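Local structure of Dye-decolorizing peroxidase Tfu_3078 (Thermobifida fusca, 5FW4) at residues A[82-87]-A[185-190]. The protein uses heme b and hydrogen peroxide to oxidise a wide range of compounds, especially anthraquinone dyes, although its physiological substrate is not known. Numbering follows the deposited sequence.
Sequences VHVIAL and MLQVGA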
loop_
_atom_site.group_PDB
_atom_site.type_symbol
_atom_site.label_atom_id
_atom_site.label_comp_id
_atom_site.label_asym_id
_atom_site.label_seq_id
_atom_site.Cartn_x
_atom_site.Cartn_y
_atom_site.Cartn_z
ATOM N N VAL A 82 6.336 4.545 -3.336
ATOM C CA VAL A 82 7.187 5.340 -2.495
ATOM C C VAL A 82 6.896 4.966 -1.067
ATOM O O VAL A 82 5.795 4.526 -0.710
ATOM C CB VAL A 82 6.983 6.857 -2.724
ATOM C CG1 VAL A 82 5.770 7.366 -1.966
ATOM C CG2 VAL A 82 8.237 7.644 -2.318
ATOM N N HIS A 83 7.943 5.038 -0.254
ATOM C CA HIS A 83 7.834 4.939 1.172
ATOM C C HIS A 83 8.643 6.105 1.725
ATOM O O HIS A 83 9.865 6.209 1.501
ATOM C CB HIS A 83 8.395 3.579 1.693
ATOM C CG HIS A 83 7.846 3.202 3.013
ATOM N ND1 HIS A 83 7.543 1.907 3.345
ATOM C CD2 HIS A 83 7.489 3.955 4.081
ATOM C CE1 HIS A 83 6.988 1.888 4.538
ATOM N NE2 HIS A 83 6.996 3.108 5.020
ATOM N N VAL A 84 7.955 7.006 2.424
ATOM C CA VAL A 84 8.601 8.149 3.067
ATOM C C VAL A 84 8.647 7.840 4.539
ATOM O O VAL A 84 7.622 7.598 5.166
ATOM C CB VAL A 84 7.850 9.460 2.792
ATOM C CG1 VAL A 84 8.434 10.604 3.629
ATOM C CG2 VAL A 84 7.893 9.733 1.307
ATOM N N ILE A 85 9.875 7.821 5.078
ATOM C CA ILE A 85 10.151 7.418 6.459
ATOM C C ILE A 85 10.952 8.542 7.138
ATOM O O ILE A 85 11.998 8.970 6.648
ATOM C CB ILE A 85 10.973 6.126 6.525
ATOM C CG1 ILE A 85 10.344 5.027 5.676
ATOM C CG2 ILE A 85 11.168 5.689 7.983
ATOM C CD1 ILE A 85 11.285 3.871 5.412
ATOM N N ALA A 86 10.391 9.064 8.220
ATOM C CA ALA A 86 11.035 10.044 9.077
ATOM C C ALA A 86 11.563 9.298 10.288
ATOM O O ALA A 86 10.836 8.518 10.938
ATOM C CB ALA A 86 10.070 11.124 9.516
ATOM N N LEU A 87 12.814 9.566 10.594
ATOM C CA LEU A 87 13.473 8.975 11.737
ATOM C C LEU A 87 14.173 10.011 12.621
ATOM O O LEU A 87 14.676 11.029 12.135
ATOM C CB LEU A 87 14.504 7.945 11.241
ATOM C CG LEU A 87 14.137 6.851 10.228
ATOM C CD1 LEU A 87 14.552 7.243 8.833
ATOM C CD2 LEU A 87 14.884 5.537 10.595
ATOM N N MET A 185 15.360 11.829 6.992
ATOM C CA MET A 185 14.451 11.190 6.073
ATOM C C MET A 185 15.066 10.148 5.174
ATOM O O MET A 185 16.114 10.346 4.592
ATOM C CB MET A 185 13.787 12.209 5.149
ATOM C CG MET A 185 12.880 11.501 4.161
ATOM S SD MET A 185 12.469 12.393 2.685
ATOM C CE MET A 185 14.029 12.753 1.921
ATOM N N LEU A 186 14.322 9.085 4.985
ATOM C CA LEU A 186 14.532 8.195 3.882
ATOM C C LEU A 186 13.352 8.259 2.955
ATOM O O LEU A 186 12.231 8.020 3.394
ATOM C CB LEU A 186 14.663 6.764 4.391
ATOM C CG LEU A 186 15.956 6.477 5.146
ATOM C CD1 LEU A 186 15.839 5.057 5.687
ATOM C CD2 LEU A 186 17.161 6.645 4.231
ATOM N N GLN A 187 13.605 8.555 1.683
ATOM C CA GLN A 187 12.614 8.343 0.640
ATOM C C GLN A 187 13.077 7.197 -0.239
ATOM O O GLN A 187 14.143 7.271 -0.878
ATOM C CB GLN A 187 12.337 9.608 -0.202
ATOM C CG GLN A 187 11.408 9.331 -1.398
ATOM C CD GLN A 187 11.328 10.439 -2.423
ATOM O OE1 GLN A 187 10.215 10.885 -2.801
ATOM N NE2 GLN A 187 12.481 10.873 -2.926
ATOM N N VAL A 188 12.278 6.139 -0.263
ATOM C CA VAL A 188 12.582 4.955 -1.042
ATOM C C VAL A 188 11.469 4.774 -2.050
ATOM O O VAL A 188 10.269 4.768 -1.690
ATOM C CB VAL A 188 12.740 3.724 -0.112
ATOM C CG1 VAL A 188 13.427 2.566 -0.808
ATOM C CG2 VAL A 188 13.497 4.137 1.138
ATOM N N GLY A 189 11.878 4.598 -3.302
ATOM C CA GLY A 189 10.954 4.446 -4.412
ATOM C C GLY A 189 11.276 3.239 -5.242
ATOM O O GLY A 189 12.455 2.891 -5.427
ATOM N N ALA A 190 10.224 2.551 -5.691
ATOM C CA ALA A 190 10.376 1.513 -6.660
ATOM C C ALA A 190 9.083 1.313 -7.432
ATOM O O ALA A 190 8.019 1.759 -7.008
ATOM C CB ALA A 190 10.835 0.188 -6.006
#
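Val188 O takes a hydrogen bond from His83 N at 2.7 Å, the shortest across the pair. Val82 CA, on the same edge of strand 82-87, adds a weaker C-H contact to this oxygen at 3.2 Å. Val188 N returns a nearly straight bond to His83 O, with an angle of 175° at the hydrogen. Ile85 and Leu186 form the second hydrogen-bonded pair: Ile85 N gives to Leu186 O, and Leu186 N to Ile85 O, both at 2.9 Å. Strands 82-87 and 185-190 thus run antiparallel in regular register.

On the face with Val82, Val84 and Gln187, Val82 CG2 lies against Gln187 CG at 3.7 Å, and the two side chains cross obliquely. Gln187 holds its CG anti to the backbone N (chi1 174°) and stays extended beyond it. Its NE2 is hydrogen-bonded to Thr143 OG1 and Gly73 O, which anchors the amide beyond the strand pair. Residues of strand 369-379 cover this face, with Met376 against both Val84 and Gln187.

The other face carries His83 among Ile85, Leu186 and Val188. Leu87 CD1 reaches diagonally to Leu186 CG at 4.0 Å. Along its own strand, Ile85 CD1 lies 4.0 Å above the His83 ring plane, nearer the ring's edge than its centre. Helix 193-205 packs here through Val200, Leu196 and Leu203, and Asp360 and Trp363 of the second subunit touch His83 and Ile85.

These are the two central strands of the N-terminal four-stranded antiparallel sheet, part of the ferredoxin-like fold of DyP-type peroxidases. One face meets the C-terminal sheet; the other meets helix 193-205 and the second subunit. The chemistry implies a buried joint in which backbone bonds set the register and Gln187 brings a polar amide, its NE2 satisfied by Thr143 and Gly73, between the two sheets.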